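Local structure of 1-carboxybiuret hydrolase subunit AtzE (Pseudomonas sp., 6C62) at residues Asp32-Phe38 with Ala156-Gln162; Gly117-Asp121 with Gly149-Ser154. The protein hydrolyses 1-carboxybiuret to urea-1,3-dicarboxylate and ammonia in the bacterial breakdown of atrazine. One frame throughout, in Å; residues are numbered along the deposited sequence.

Helix 152-159 serves both contacts, which lie about 10 Å apart between centres. Its C-terminal end and the turn beyond it, 156-162, meet the end of helix 17-35 and the chain leading to strand 38-41 in contact 1; its first turn and the loop before it, 149-154, meet the chain leaving strand 113-118 in contact 2. The two adjoin at Ala-37, whose O lies 2.8 Å from Asn-119 N, a probable hydrogen bond, and whose CB packs on Gly-153 O. Contact 2 holds Ser-150, assigned by similarity to the Ser-Ser-Lys triad of the amidase family, its side chain about 3 Å from those of Lys-74 and Ser-174. Contact 1 stands further back, the side chain of Ala-157 being about 10 Å from that of Lys-74.

Contact 1: residues Asp32-Phe38 with Ala156-Gln162; sequences DGLINAF and AAIAAGQ
Gln-162 reaches across to Asp-32, its NE2 donating to OD1 at 3.0 Å and bonding also to Thr-31 OG1. The planes of amide and carboxylate stand 76° apart, and NE2 meets OD1 on the anti side, tilted well out of the carboxylate plane. Ala-37 N reaches Asp-32 OD1 at 2.8 Å from the opposite face, on the syn side, while Phe-38 N donates to Asp-32 OD2 at 2.8 Å. Three N-H groups thus hold the carboxylate, which ties the end of helix 17-35 to the chain that follows it. A leucine in place of Asp-32 would probably leave the N-H groups of Ala-37 and Phe-38 without their acceptor and Gln-162 NE2 without one of its two partners here. Gln-162 OE1, buried without a polar partner, lies in the plane of the Phe-38 ring at its edge, 3.2 Å from Phe-38 CE1. The apolar part centres on small residues: with its CG2 anti to the backbone N, Ile-35 sets this methyl 3.7 Å from Ala-156 CB, and Ala-37 CB packs against Ala-156 and Ala-157. Gly-161 closes helix 152-159 with a Schellman motif, and Gln-162 beyond it lies against Ile-28 of helix 17-35, while Ala-156 also touches Thr-137 of strand 135-139.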
loop_
_atom_site.group_PDB
_atom_site.type_symbol
_atom_site.label_atom_id
_atom_site.label_comp_id
_atom_site.label_asym_id
_atom_site.label_seq_id
_atom_site.Cartn_x
_atom_site.Cartn_y
_atom_site.Cartn_z
ATOM N N ASP A 32 0.112 -42.763 -4.186
ATOM C CA ASP A 32 0.748 -41.632 -3.543
ATOM C C ASP A 32 2.028 -41.967 -2.785
ATOM O O ASP A 32 2.789 -41.047 -2.491
ATOM C CB ASP A 32 -0.197 -40.809 -2.678
ATOM C CG ASP A 32 0.131 -39.295 -2.748
ATOM O OD1 ASP A 32 0.334 -38.732 -3.870
ATOM O OD2 ASP A 32 0.273 -38.701 -1.689
ATOM N N GLY A 33 2.300 -43.257 -2.495
ATOM C CA GLY A 33 3.614 -43.600 -1.998
ATOM C C GLY A 33 4.703 -43.054 -2.947
ATOM O O GLY A 33 5.692 -42.499 -2.463
ATOM N N LEU A 34 4.506 -43.185 -4.274
ATOM C CA LEU A 34 5.455 -42.673 -5.242
ATOM C C LEU A 34 5.277 -41.143 -5.602
ATOM O O LEU A 34 6.234 -40.386 -5.634
ATOM C CB LEU A 34 5.350 -43.473 -6.508
ATOM C CG LEU A 34 6.366 -43.138 -7.602
ATOM C CD1 LEU A 34 7.802 -43.283 -7.144
ATOM C CD2 LEU A 34 6.068 -44.059 -8.772
ATOM N N ILE A 35 4.056 -40.710 -5.872
ATOM C CA ILE A 35 3.819 -39.329 -6.363
ATOM C C ILE A 35 4.067 -38.332 -5.225
ATOM O O ILE A 35 4.626 -37.258 -5.452
ATOM C CB ILE A 35 2.407 -39.188 -6.918
ATOM C CG1 ILE A 35 2.166 -40.169 -8.111
ATOM C CG2 ILE A 35 2.114 -37.745 -7.341
ATOM C CD1 ILE A 35 3.224 -40.113 -9.163
ATOM N N ASN A 36 3.662 -38.690 -4.008
ATOM C CA ASN A 36 3.819 -37.862 -2.817
ATOM C C ASN A 36 3.154 -36.465 -2.991
ATOM O O ASN A 36 3.743 -35.455 -2.706
ATOM C CB ASN A 36 5.302 -37.728 -2.435
ATOM C CG ASN A 36 5.501 -37.131 -1.059
ATOM O OD1 ASN A 36 4.863 -37.554 -0.127
ATOM N ND2 ASN A 36 6.449 -36.185 -0.916
ATOM N N ALA A 37 1.933 -36.461 -3.498
ATOM C CA ALA A 37 1.131 -35.239 -3.625
ATOM C C ALA A 37 0.407 -34.907 -2.338
ATOM O O ALA A 37 0.231 -33.722 -2.071
ATOM C CB ALA A 37 0.138 -35.364 -4.750
ATOM N N PHE A 38 0.010 -35.880 -1.524
ATOM C CA PHE A 38 -0.759 -35.613 -0.311
ATOM C C PHE A 38 0.067 -35.519 0.965
ATOM O O PHE A 38 0.938 -36.333 1.187
ATOM C CB PHE A 38 -1.830 -36.683 -0.080
ATOM C CG PHE A 38 -3.064 -36.495 -0.905
ATOM C CD1 PHE A 38 -3.068 -36.825 -2.242
ATOM C CD2 PHE A 38 -4.213 -35.982 -0.327
ATOM C CE1 PHE A 38 -4.211 -36.665 -3.027
ATOM C CE2 PHE A 38 -5.358 -35.808 -1.071
ATOM C CZ PHE A 38 -5.359 -36.148 -2.455
ATOM N N ALA A 156 0.077 -32.482 -9.450
ATOM C CA ALA A 156 0.337 -33.931 -9.513
ATOM C C ALA A 156 -0.882 -34.736 -9.171
ATOM O O ALA A 156 -1.126 -35.739 -9.809
ATOM C CB ALA A 156 1.486 -34.334 -8.615
ATOM N N ALA A 157 -1.655 -34.306 -8.186
ATOM C CA ALA A 157 -2.854 -35.075 -7.830
ATOM C C ALA A 157 -3.809 -35.198 -8.999
ATOM O O ALA A 157 -4.471 -36.259 -9.135
ATOM C CB ALA A 157 -3.583 -34.488 -6.624
ATOM N N ILE A 158 -3.892 -34.161 -9.835
ATOM C CA ILE A 158 -4.792 -34.207 -10.978
ATOM C C ILE A 158 -4.192 -35.081 -12.095
ATOM O O ILE A 158 -4.886 -35.949 -12.603
ATOM C CB ILE A 158 -5.135 -32.829 -11.521
ATOM C CG1 ILE A 158 -5.854 -32.046 -10.394
ATOM C CG2 ILE A 158 -5.997 -32.934 -12.763
ATOM C CD1 ILE A 158 -5.820 -30.636 -10.660
ATOM N N ALA A 159 -2.891 -34.954 -12.368
ATOM C CA ALA A 159 -2.288 -35.689 -13.458
ATOM C C ALA A 159 -2.203 -37.192 -13.118
ATOM O O ALA A 159 -2.240 -37.998 -13.993
ATOM C CB ALA A 159 -0.940 -35.163 -13.790
ATOM N N ALA A 160 -2.130 -37.543 -11.860
ATOM C CA ALA A 160 -2.120 -38.941 -11.423
ATOM C C ALA A 160 -3.521 -39.532 -11.349
ATOM O O ALA A 160 -3.628 -40.693 -10.962
ATOM C CB ALA A 160 -1.478 -39.032 -10.038
ATOM N N GLY A 161 -4.586 -38.785 -11.666
ATOM C CA GLY A 161 -5.952 -39.276 -11.546
ATOM C C GLY A 161 -6.477 -39.439 -10.119
ATOM O O GLY A 161 -7.467 -40.113 -9.915
ATOM N N GLN A 162 -5.836 -38.816 -9.111
ATOM C CA GLN A 162 -6.286 -38.962 -7.706
ATOM C C GLN A 162 -7.550 -38.124 -7.448
ATOM O O GLN A 162 -8.461 -38.593 -6.791
ATOM C CB GLN A 162 -5.189 -38.589 -6.708
ATOM C CG GLN A 162 -3.943 -39.501 -6.767
ATOM C CD GLN A 162 -2.712 -38.907 -6.084
ATOM O OE1 GLN A 162 -2.739 -37.751 -5.685
ATOM N NE2 GLN A 162 -1.650 -39.693 -5.918
#

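Contact 2: residues Gly117-Asp121 with Gly149-Ser154; sequences GLNMD and GSSGGS
Asn-119 O receives the N-H of Gly-153 at 3.1 Å, in the first turn of helix 152-159. The donor stands above the carbonyl plane, 38° out of it, and the N-H...O angle is 142°. A water also donates to Asn-119 O, at 2.7 Å, and to Ser-154 OG, at 2.9 Å. Along the chain, Asp-121 N donates only weakly to Ser-150 O at 3.4 Å, and Met-120 CA adds a CA-H...O contact to the same oxygen. Polar side-chain atoms find partners beyond the two segments: Ser-154 OG is bonded to Leu-167 O, Asn-119 ND2 to Gly-135 O and Thr-137 OG1, and Asp-121 OD2 to Thr-129 N. Asp-121 OD2 lies 3.4 Å from Ser-150 CA, and a CB on Gly-149 would clash with it. Gly-153 is equally constrained, since a side chain there would run into Asn-119 O and Leu-118 CB. Leu-118, its CG anti to the carbonyl carbon (chi1 -55°), lays CD1 3.6 Å from Ser-154 CA. Ser-150 follows a cis peptide bond; its OG bonds to Lys-74 NZ and its N to Ser-174 OG, while Ser-151 OG bonds to Lys-74 NZ and Ser-174 O. These links are consistent with the Ser-cisSer-Lys triad of the amidase signature family, in which Ser-174 would form the acyl-ester intermediate. One backbone bond to the first turn of the helix and a weak one to Ser-150 O thus join the chain after strand 113-118 to this serine- and glycine-rich segment, while the Ser-150 hydroxyl is engaged with Lys-74, consistent with its proposed place in the charge relay.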
loop_
_atom_site.group_PDB
_atom_site.type_symbol
_atom_site.label_atom_id
_atom_site.label_comp_id
_atom_site.label_asym_id
_atom_site.label_seq_id
_atom_site.Cartn_x
_atom_site.Cartn_y
_atom_site.Cartn_z
ATOM N N GLY A 117 -5.087 -32.539 2.174
ATOM C CA GLY A 117 -4.114 -31.441 2.002
ATOM C C GLY A 117 -2.935 -31.919 1.160
ATOM O O GLY A 117 -2.521 -33.082 1.265
ATOM N N LEU A 118 -2.404 -31.022 0.342
ATOM C CA LEU A 118 -1.392 -31.324 -0.664
ATOM C C LEU A 118 -0.050 -30.642 -0.436
ATOM O O LEU A 118 0.036 -29.490 0.016
ATOM C CB LEU A 118 -1.912 -30.934 -2.065
ATOM C CG LEU A 118 -3.232 -31.562 -2.442
ATOM C CD1 LEU A 118 -3.699 -30.950 -3.734
ATOM C CD2 LEU A 118 -3.132 -33.074 -2.586
ATOM N N ASN A 119 1.001 -31.349 -0.850
ATOM C CA ASN A 119 2.397 -30.912 -0.674
ATOM C C ASN A 119 2.676 -29.616 -1.473
ATOM O O ASN A 119 2.049 -29.364 -2.520
ATOM C CB ASN A 119 3.346 -32.035 -1.124
ATOM C CG ASN A 119 4.773 -31.896 -0.610
ATOM O OD1 ASN A 119 5.035 -31.304 0.444
ATOM N ND2 ASN A 119 5.740 -32.488 -1.390
ATOM N N MET A 120 3.624 -28.820 -0.965
ATOM C CA MET A 120 4.001 -27.554 -1.530
ATOM C C MET A 120 5.417 -27.200 -1.130
ATOM O O MET A 120 5.942 -27.720 -0.159
ATOM C CB MET A 120 3.019 -26.457 -1.112
ATOM C CG MET A 120 2.866 -26.298 0.419
ATOM S SD MET A 120 1.932 -24.839 0.936
ATOM C CE MET A 120 3.061 -23.471 0.723
ATOM N N ASP A 121 6.056 -26.296 -1.871
ATOM C CA ASP A 121 7.323 -25.729 -1.401
ATOM C C ASP A 121 7.053 -24.978 -0.120
ATOM O O ASP A 121 6.005 -24.309 0.016
ATOM C CB ASP A 121 7.967 -24.768 -2.375
ATOM C CG ASP A 121 8.580 -25.482 -3.592
ATOM O OD1 ASP A 121 9.617 -26.218 -3.470
ATOM O OD2 ASP A 121 8.007 -25.326 -4.693
ATOM N N GLY A 149 5.866 -26.160 -9.120
ATOM C CA GLY A 149 5.576 -25.617 -7.807
ATOM C C GLY A 149 5.268 -24.145 -7.878
ATOM O O GLY A 149 5.307 -23.548 -8.979
ATOM N N SER A 150 4.951 -23.532 -6.734
ATOM C CA SER A 150 4.897 -24.160 -5.430
ATOM C C SER A 150 3.678 -25.044 -5.196
ATOM O O SER A 150 3.687 -25.771 -4.231
ATOM C CB SER A 150 4.986 -23.099 -4.316
ATOM O OG SER A 150 3.864 -22.240 -4.325
ATOM N N SER A 151 2.672 -25.033 -6.082
ATOM C CA SER A 151 1.494 -25.908 -5.924
ATOM C C SER A 151 1.678 -27.294 -6.596
ATOM O O SER A 151 0.826 -27.757 -7.317
ATOM C CB SER A 151 0.229 -25.239 -6.458
ATOM O OG SER A 151 0.054 -23.897 -6.039
ATOM N N GLY A 152 2.819 -27.938 -6.361
ATOM C CA GLY A 152 3.144 -29.183 -7.042
ATOM C C GLY A 152 2.206 -30.348 -6.717
ATOM O O GLY A 152 1.829 -31.123 -7.613
ATOM N N GLY A 153 1.820 -30.473 -5.457
ATOM C CA GLY A 153 0.818 -31.480 -5.092
ATOM C C GLY A 153 -0.502 -31.286 -5.834
ATOM O O GLY A 153 -1.159 -32.240 -6.182
ATOM N N SER A 154 -0.905 -30.032 -6.049
ATOM C CA SER A 154 -2.144 -29.678 -6.726
ATOM C C SER A 154 -2.116 -30.072 -8.137
ATOM O O SER A 154 -3.124 -30.577 -8.651
ATOM C CB SER A 154 -2.453 -28.168 -6.579
ATOM O OG SER A 154 -2.444 -27.820 -5.178
HETATM O O HOH W 1 0.146 -27.981 -3.900
#